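PDB 6QIX: P43 from Trichuris muris, which is the major secreted protein of this whipworm parasite, tethers to matrix and inhibits interleukin-13 function. Local coordinates for residues S195-C200 / G265-G270; E199-P204 / C244-K249; I237-G242 / C274-D279. All coordinates share one frame; numbering follows the deposited sequence.

Interaction 1: residues S195-C200 / G265-G270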
loop_
_atom_site.group_PDB
_atom_site.type_symbol
_atom_site.label_atom_id
_atom_site.label_comp_id
_atom_site.label_asym_id
_atom_site.label_seq_id
_atom_site.Cartn_x
_atom_site.Cartn_y
_atom_site.Cartn_z
ATOM N N SER A 195 17.775 5.493 4.362
ATOM C CA SER A 195 17.925 6.901 4.677
ATOM C C SER A 195 17.295 7.180 6.025
ATOM O O SER A 195 16.581 6.347 6.572
ATOM C CB SER A 195 17.269 7.776 3.606
ATOM O OG SER A 195 15.862 7.603 3.576
ATOM N N GLU A 196 17.522 8.388 6.544
ATOM C CA GLU A 196 16.665 8.918 7.600
ATOM C C GLU A 196 15.357 9.387 6.974
ATOM O O GLU A 196 15.218 9.439 5.738
ATOM C CB GLU A 196 17.289 10.130 8.271
ATOM C CG GLU A 196 18.680 9.826 8.886
ATOM C CD GLU A 196 18.642 8.812 9.991
ATOM O OE1 GLU A 196 17.586 8.478 10.562
ATOM O OE2 GLU A 196 19.762 8.300 10.323
ATOM N N TRP A 197 14.377 9.694 7.821
ATOM C CA TRP A 197 13.145 10.297 7.310
ATOM C C TRP A 197 13.458 11.659 6.705
ATOM O O TRP A 197 14.258 12.417 7.246
ATOM C CB TRP A 197 12.093 10.482 8.422
ATOM C CG TRP A 197 11.483 9.208 8.910
ATOM C CD1 TRP A 197 11.664 8.622 10.124
ATOM C CD2 TRP A 197 10.569 8.362 8.180
ATOM N NE1 TRP A 197 10.943 7.447 10.176
ATOM C CE2 TRP A 197 10.267 7.275 8.995
ATOM C CE3 TRP A 197 10.021 8.404 6.882
ATOM C CZ2 TRP A 197 9.416 6.251 8.590
ATOM C CZ3 TRP A 197 9.174 7.383 6.478
ATOM C CH2 TRP A 197 8.902 6.315 7.327
ATOM N N SER A 198 12.790 11.981 5.593
ATOM C CA SER A 198 12.871 13.321 5.045
ATOM C C SER A 198 12.096 14.316 5.913
ATOM O O SER A 198 11.421 13.960 6.855
ATOM C CB SER A 198 12.293 13.400 3.636
ATOM O OG SER A 198 10.854 13.249 3.657
ATOM N N GLU A 199 12.229 15.582 5.571
ATOM C CA GLU A 199 11.312 16.587 6.074
ATOM C C GLU A 199 9.920 16.345 5.501
ATOM O O GLU A 199 9.717 15.538 4.577
ATOM C CB GLU A 199 11.808 17.986 5.715
ATOM C CG GLU A 199 13.085 18.341 6.454
ATOM C CD GLU A 199 13.177 19.760 6.983
ATOM O OE1 GLU A 199 14.265 20.112 7.452
ATOM O OE2 GLU A 199 12.188 20.520 6.970
ATOM N N CYS A 200 8.943 17.050 6.069
ATOM C CA CYS A 200 7.576 16.894 5.607
ATOM C C CYS A 200 7.471 17.457 4.205
ATOM O O CYS A 200 7.822 18.614 3.975
ATOM C CB CYS A 200 6.601 17.604 6.544
ATOM S SG CYS A 200 6.573 16.851 8.254
ATOM N N GLY A 265 9.272 4.112 2.098
ATOM C CA GLY A 265 8.322 4.094 3.192
ATOM C C GLY A 265 7.836 5.502 3.442
ATOM O O GLY A 265 8.495 6.469 3.062
ATOM N N LYS A 266 6.646 5.620 4.035
ATOM C CA LYS A 266 6.035 6.912 4.300
ATOM C C LYS A 266 5.650 7.036 5.760
ATOM O O LYS A 266 5.380 6.052 6.447
ATOM C CB LYS A 266 4.840 7.072 3.370
ATOM C CG LYS A 266 3.798 7.914 3.736
ATOM C CD LYS A 266 2.555 7.758 2.836
ATOM C CE LYS A 266 1.794 9.112 2.943
ATOM N NZ LYS A 266 0.694 9.166 2.004
ATOM N N LYS A 267 5.640 8.285 6.222
ATOM C CA LYS A 267 5.165 8.607 7.555
ATOM C C LYS A 267 4.469 9.959 7.483
ATOM O O LYS A 267 5.115 10.978 7.195
ATOM C CB LYS A 267 6.337 8.612 8.557
ATOM C CG LYS A 267 5.932 8.929 10.008
ATOM C CD LYS A 267 7.088 8.601 10.984
ATOM C CE LYS A 267 6.758 9.015 12.356
ATOM N NZ LYS A 267 7.245 10.365 12.638
ATOM N N SER A 268 3.159 9.979 7.792
ATOM C CA SER A 268 2.397 11.221 7.717
ATOM C C SER A 268 2.870 12.214 8.774
ATOM O O SER A 268 3.412 11.841 9.820
ATOM C CB SER A 268 0.906 10.972 7.948
ATOM O OG SER A 268 0.473 10.021 7.024
ATOM N N CYS A 269 2.639 13.486 8.499
ATOM C CA CYS A 269 3.000 14.531 9.452
ATOM C C CYS A 269 1.769 15.031 10.169
ATOM O O CYS A 269 0.759 15.327 9.526
ATOM C CB CYS A 269 3.689 15.692 8.753
ATOM S SG CYS A 269 5.322 15.154 8.089
ATOM N N GLY A 270 1.873 15.160 11.483
ATOM C CA GLY A 270 0.810 15.748 12.295
ATOM C C GLY A 270 1.237 16.948 13.106
ATOM O O GLY A 270 2.220 17.644 12.778
#
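Trp197 turns its CG anti to the carbonyl carbon (chi1 -71°), and Lys267 carries its CG anti to the backbone N (chi1 -179°); from these starts the indole and the lysine chain meet, crossing at about a right angle. Lys267 CB makes a CH-pi contact over one indole face, 3.7 Å from the centroid of the Trp197 six-membered ring. Farther out, Lys267 CD passes Trp197 CE2 at 4.0 Å. The ammonium adds little: Lys267 NZ is 5.5 Å from the centroid of the Trp197 five-membered ring, at most a weak cation-pi attraction, so the aliphatic carbons do most of the work. At the rim of the indole, near its plane, Trp197 CZ3 comes within 3.6 Å of Gly265 O. The two chains then converge on the disulfide Cys200-Cys269, whose SG atoms are 2.1 Å apart with an S-S torsion of -100°; the loop is thereby joined covalently to the residue just past the strand end. Lys249 takes the other face of Trp197 in a cation-pi contact, giving an indole layered between basic side chains, reminiscent of the Trp-Arg stacks of thrombospondin type 1 repeats. Within the fold, loop 195-200 runs beside strand 246-252, bonded to it through Ser195 and Ser198, and sends Trp197 toward strand 262-268, while Arg142 of helix 139-151 touches both Trp197 and Lys267.

Interaction 2: residues E199-P204 / C244-K249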
loop_
_atom_site.group_PDB
_atom_site.type_symbol
_atom_site.label_atom_id
_atom_site.label_comp_id
_atom_site.label_asym_id
_atom_site.label_seq_id
_atom_site.Cartn_x
_atom_site.Cartn_y
_atom_site.Cartn_z
ATOM N N GLU A 199 12.229 15.582 5.571
ATOM C CA GLU A 199 11.312 16.587 6.074
ATOM C C GLU A 199 9.920 16.345 5.501
ATOM O O GLU A 199 9.717 15.538 4.577
ATOM C CB GLU A 199 11.808 17.986 5.715
ATOM C CG GLU A 199 13.085 18.341 6.454
ATOM C CD GLU A 199 13.177 19.760 6.983
ATOM O OE1 GLU A 199 14.265 20.112 7.452
ATOM O OE2 GLU A 199 12.188 20.520 6.970
ATOM N N CYS A 200 8.943 17.050 6.069
ATOM C CA CYS A 200 7.576 16.894 5.607
ATOM C C CYS A 200 7.471 17.457 4.205
ATOM O O CYS A 200 7.822 18.614 3.975
ATOM C CB CYS A 200 6.601 17.604 6.544
ATOM S SG CYS A 200 6.573 16.851 8.254
ATOM N N LEU A 201 7.007 16.637 3.268
ATOM C CA LEU A 201 6.877 17.022 1.875
ATOM C C LEU A 201 5.485 17.562 1.589
ATOM O O LEU A 201 4.512 17.195 2.246
ATOM C CB LEU A 201 7.145 15.842 0.953
ATOM C CG LEU A 201 8.486 15.105 1.214
ATOM C CD1 LEU A 201 8.662 13.981 0.231
ATOM C CD2 LEU A 201 9.639 16.084 1.128
ATOM N N TRP A 202 5.403 18.449 0.607
ATOM C CA TRP A 202 4.114 19.080 0.324
ATOM C C TRP A 202 3.993 19.401 -1.163
ATOM O O TRP A 202 4.986 19.520 -1.888
ATOM C CB TRP A 202 3.985 20.353 1.144
ATOM C CG TRP A 202 2.620 20.976 1.241
ATOM C CD1 TRP A 202 2.313 22.273 0.995
ATOM C CD2 TRP A 202 1.404 20.326 1.592
ATOM N NE1 TRP A 202 0.968 22.493 1.218
ATOM C CE2 TRP A 202 0.378 21.301 1.540
ATOM C CE3 TRP A 202 1.076 19.010 1.931
ATOM C CZ2 TRP A 202 -0.966 21.000 1.813
ATOM C CZ3 TRP A 202 -0.262 18.704 2.214
ATOM C CH2 TRP A 202 -1.268 19.725 2.169
ATOM N N PHE A 203 2.754 19.587 -1.589
ATOM C CA PHE A 203 2.441 20.012 -2.933
ATOM C C PHE A 203 3.060 21.372 -3.242
ATOM O O PHE A 203 3.339 22.164 -2.336
ATOM C CB PHE A 203 0.919 20.094 -3.099
ATOM C CG PHE A 203 0.225 18.784 -2.852
ATOM C CD1 PHE A 203 0.208 17.796 -3.826
ATOM C CD2 PHE A 203 -0.367 18.526 -1.645
ATOM C CE1 PHE A 203 -0.435 16.568 -3.596
ATOM C CE2 PHE A 203 -1.020 17.301 -1.421
ATOM C CZ PHE A 203 -1.002 16.319 -2.377
ATOM N N PRO A 204 3.230 21.698 -4.522
ATOM C CA PRO A 204 2.815 20.933 -5.712
ATOM C C PRO A 204 3.515 19.582 -5.914
ATOM O O PRO A 204 4.590 19.293 -5.368
ATOM C CB PRO A 204 3.160 21.877 -6.879
ATOM C CG PRO A 204 4.164 22.805 -6.337
ATOM C CD PRO A 204 3.852 22.974 -4.882
ATOM N N CYS A 244 -1.962 15.160 5.422
ATOM C CA CYS A 244 -1.643 14.981 4.002
ATOM C C CYS A 244 -0.149 15.154 3.710
ATOM O O CYS A 244 0.389 14.489 2.804
ATOM C CB CYS A 244 -2.491 15.966 3.155
ATOM S SG CYS A 244 -4.251 15.563 3.206
ATOM N N SER A 245 0.524 16.039 4.450
ATOM C CA SER A 245 1.993 16.133 4.373
ATOM C C SER A 245 2.626 14.881 4.967
ATOM O O SER A 245 2.090 14.263 5.874
ATOM C CB SER A 245 2.469 17.394 5.102
ATOM O OG SER A 245 3.847 17.601 4.895
ATOM N N PHE A 246 3.781 14.484 4.426
ATOM C CA PHE A 246 4.372 13.197 4.789
ATOM C C PHE A 246 5.865 13.233 4.557
ATOM O O PHE A 246 6.367 13.996 3.726
ATOM C CB PHE A 246 3.771 12.019 3.982
ATOM C CG PHE A 246 4.014 12.119 2.508
ATOM C CD1 PHE A 246 4.983 11.356 1.920
ATOM C CD2 PHE A 246 3.289 12.984 1.721
ATOM C CE1 PHE A 246 5.228 11.434 0.568
ATOM C CE2 PHE A 246 3.544 13.063 0.370
ATOM C CZ PHE A 246 4.554 12.286 -0.199
ATOM N N ARG A 247 6.542 12.379 5.304
ATOM C CA ARG A 247 7.968 12.105 5.161
ATOM C C ARG A 247 8.178 10.801 4.414
ATOM O O ARG A 247 7.346 9.895 4.466
ATOM C CB ARG A 247 8.640 12.013 6.527
ATOM C CG ARG A 247 8.322 13.180 7.462
ATOM C CD ARG A 247 8.850 12.858 8.880
ATOM N NE ARG A 247 8.567 13.910 9.864
ATOM C CZ ARG A 247 9.271 15.035 10.039
ATOM N NH1 ARG A 247 10.308 15.273 9.305
ATOM N NH2 ARG A 247 8.907 15.937 10.964
ATOM N N VAL A 248 9.332 10.700 3.764
ATOM C CA VAL A 248 9.728 9.474 3.075
ATOM C C VAL A 248 11.062 8.965 3.616
ATOM O O VAL A 248 11.942 9.724 4.045
ATOM C CB VAL A 248 9.810 9.653 1.547
ATOM C CG1 VAL A 248 8.430 10.078 0.901
ATOM C CG2 VAL A 248 10.846 10.683 1.206
ATOM N N LYS A 249 11.200 7.650 3.524
ATOM C CA LYS A 249 12.441 6.932 3.851
ATOM C C LYS A 249 12.742 5.964 2.724
ATOM O O LYS A 249 11.839 5.270 2.260
ATOM C CB LYS A 249 12.276 6.167 5.157
ATOM C CG LYS A 249 13.495 5.423 5.612
ATOM C CD LYS A 249 13.300 4.819 6.993
ATOM C CE LYS A 249 13.351 5.886 8.075
ATOM N NZ LYS A 249 13.753 5.354 9.402
#
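Leu201 and Ser245 form the tight centre of this contact, a polar grip on both backbone groups of Leu201, one bond from the backbone and one from a serine hydroxyl. Leu201 N donates to Phe246 O at 2.8 Å in a nearly straight bond (170° at the hydrogen), reaching it from above the carbonyl plane. In return Ser245, its OG anti to the backbone N (chi1 -172°), donates to Leu201 O at 2.8 Å, also from above that carbonyl's plane. Both polar groups of Leu201 are thus bonded to the second segment. Its side chain is packed as well: Leu201 CD1 lies 4.0 Å from Val248 CG1, the two side chains crossing at about a right angle, and approaches the Phe246 ring more loosely. Beside this, Trp202 brings the rim of its indole up to Cys244, CZ3 touching Cys244 CB at 3.7 Å near the ring plane. The far end is more open. There the extended Arg247 chain places its guanidinium against Cys200, whose SG sits over the centre of one face, 3.7 Å from Arg247 CZ. Exposed Glu199 points away from the strand, and its OE2 stays 6.0 Å from Arg247 NH1, too far for a salt bridge; Arg247 pairs instead with Asp273 and bonds to Ser198 O. The contact joins the loop leading into helix 205-216, with Pro204 at its N-cap position, to the start of strand 246-252; His211 and Ile208 of that helix touch Leu201 and Phe246, and on its other edge the strand pairs with 262-268.

Interaction 3: residues I237-G242 / C274-D279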
loop_
_atom_site.group_PDB
_atom_site.type_symbol
_atom_site.label_atom_id
_atom_site.label_comp_id
_atom_site.label_asym_id
_atom_site.label_seq_id
_atom_site.Cartn_x
_atom_site.Cartn_y
_atom_site.Cartn_z
ATOM N N ILE A 237 -2.987 26.084 -2.982
ATOM C CA ILE A 237 -2.460 25.062 -2.088
ATOM C C ILE A 237 -2.333 25.689 -0.701
ATOM O O ILE A 237 -1.491 26.582 -0.518
ATOM C CB ILE A 237 -1.115 24.533 -2.590
ATOM C CG1 ILE A 237 -1.279 23.990 -4.016
ATOM C CG2 ILE A 237 -0.602 23.491 -1.649
ATOM C CD1 ILE A 237 0.041 23.643 -4.693
ATOM N N PRO A 238 -3.137 25.265 0.291
ATOM C CA PRO A 238 -2.990 25.821 1.639
ATOM C C PRO A 238 -1.733 25.320 2.325
ATOM O O PRO A 238 -1.027 24.472 1.778
ATOM C CB PRO A 238 -4.239 25.323 2.364
ATOM C CG PRO A 238 -4.540 24.028 1.726
ATOM C CD PRO A 238 -4.144 24.185 0.258
ATOM N N GLU A 239 -1.455 25.828 3.528
ATOM C CA GLU A 239 -0.395 25.250 4.334
ATOM C C GLU A 239 -0.661 23.762 4.604
ATOM O O GLU A 239 -1.816 23.298 4.649
ATOM C CB GLU A 239 -0.259 25.984 5.666
ATOM C CG GLU A 239 -0.007 27.476 5.549
ATOM C CD GLU A 239 0.023 28.108 6.911
ATOM O OE1 GLU A 239 1.067 28.719 7.266
ATOM O OE2 GLU A 239 -1.009 27.960 7.625
ATOM N N LYS A 240 0.432 23.048 4.868
ATOM C CA LYS A 240 0.403 21.626 5.200
ATOM C C LYS A 240 -0.712 21.341 6.188
ATOM O O LYS A 240 -0.836 22.020 7.209
ATOM C CB LYS A 240 1.753 21.199 5.792
ATOM C CG LYS A 240 2.866 21.182 4.786
ATOM C CD LYS A 240 4.243 20.879 5.501
ATOM C CE LYS A 240 4.771 22.096 6.202
ATOM N NZ LYS A 240 5.575 22.949 5.254
ATOM N N CYS A 241 -1.540 20.345 5.863
ATOM C CA CYS A 241 -2.731 20.098 6.651
ATOM C C CYS A 241 -3.245 18.690 6.400
ATOM O O CYS A 241 -2.827 18.013 5.456
ATOM C CB CYS A 241 -3.841 21.103 6.297
ATOM S SG CYS A 241 -4.199 21.076 4.487
ATOM N N GLY A 242 -4.191 18.265 7.257
ATOM C CA GLY A 242 -5.009 17.093 6.986
ATOM C C GLY A 242 -4.345 15.738 7.165
ATOM O O GLY A 242 -4.894 14.718 6.686
ATOM N N CYS A 274 4.389 19.822 12.134
ATOM C CA CYS A 274 4.267 21.244 11.812
ATOM C C CYS A 274 2.969 21.751 12.419
ATOM O O CYS A 274 2.063 20.957 12.677
ATOM C CB CYS A 274 4.339 21.554 10.305
ATOM S SG CYS A 274 2.801 21.462 9.340
ATOM N N PRO A 275 2.860 23.038 12.689
ATOM C CA PRO A 275 1.746 23.477 13.568
ATOM C C PRO A 275 0.357 23.279 12.956
ATOM O O PRO A 275 -0.612 23.089 13.709
ATOM C CB PRO A 275 2.057 24.954 13.846
ATOM C CG PRO A 275 3.298 25.280 13.176
ATOM C CD PRO A 275 3.947 24.041 12.608
ATOM N N THR A 276 0.229 23.327 11.626
ATOM C CA THR A 276 -1.055 23.111 10.945
ATOM C C THR A 276 -1.221 21.695 10.384
ATOM O O THR A 276 -2.304 21.343 9.892
ATOM C CB THR A 276 -1.253 24.118 9.784
ATOM O OG1 THR A 276 -0.182 24.030 8.830
ATOM C CG2 THR A 276 -1.304 25.517 10.258
ATOM N N CYS A 277 -0.192 20.850 10.494
ATOM C CA CYS A 277 -0.148 19.596 9.736
ATOM C C CYS A 277 -1.287 18.641 10.074
ATOM O O CYS A 277 -1.675 17.799 9.231
ATOM C CB CYS A 277 1.184 18.910 10.018
ATOM S SG CYS A 277 2.525 19.398 8.900
ATOM N N GLY A 278 -1.763 18.693 11.322
ATOM C CA GLY A 278 -2.812 17.839 11.827
ATOM C C GLY A 278 -4.201 18.438 11.836
ATOM O O GLY A 278 -5.145 17.755 12.236
ATOM N N ASP A 279 -4.341 19.684 11.417
ATOM C CA ASP A 279 -5.633 20.326 11.302
ATOM C C ASP A 279 -6.304 19.938 9.991
ATOM O O ASP A 279 -5.648 19.713 8.972
ATOM C CB ASP A 279 -5.488 21.832 11.284
ATOM C CG ASP A 279 -4.900 22.395 12.546
ATOM O OD1 ASP A 279 -4.988 21.701 13.596
ATOM O OD2 ASP A 279 -4.402 23.559 12.482
#
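Thr276 and Lys240 supply the side-chain hydrogen bond of this loop-to-loop contact. With chi1 57°, Thr276 OG1 stands between its own backbone N and carbonyl carbon, from where it donates to Lys240 O at 2.7 Å, lying in the plane of that carbonyl. A backbone bond follows nearby, Gly242 N to Asp279 O at 2.7 Å, bent to 140°. Weaker CA-H...O contacts fill in between them: Cys241 CA faces Thr276 O at 3.5 Å, and Cys277 CA also approaches Lys240 O. The apolar part is sulfur against methylene. Cys274 and Cys277 are joined by a disulfide that closes a CXXC loop, itself a type I beta turn, and Lys240 CB rests on both sulfurs, 3.7 Å from Cys274 SG and 3.7 Å from Cys277 SG. Bent at chi3, the lysine chain also keeps CE near Cys274 SG, at 3.8 Å. At the exposed margin Glu239 crosses Thr276 at about a right angle, OE2 meeting the CG2 methyl at 3.6 Å. Just beyond, Cys241 is bonded to Cys281 at the start of strand 281-284, which ties the two parts of the chain covalently; Cys274-Cys277 closes only its own turn. The contact thus fastens the loop before strand 246-252 to the one linking strands 262-268 and 281-284, while Trp202, in the loop ahead of helix 205-216, packs on Lys240 and bonds to Pro238 O.

Interactions 1 and 2 start from the same loop, sharing Glu199 and Cys200, and meet neighbouring strands of one antiparallel sheet: Lys267 and Arg247 pair through their backbones, as do Cys269 and Ser245. Interaction 2 is the most buried and the largest, built on one backbone bond, a serine hydroxyl bond and apolar packing; interaction 1 relies on a ring face, a lysine chain and a disulfide. Interaction 3 lies farther from the centre of the chain and joins two loops through turns, a threonine hydroxyl and sulfur-methylene packing. It reaches interaction 2 through Trp202 and interaction 1 where Cys277 packs against Cys269 and Gly270, giving one continuous, disulfide-rich region.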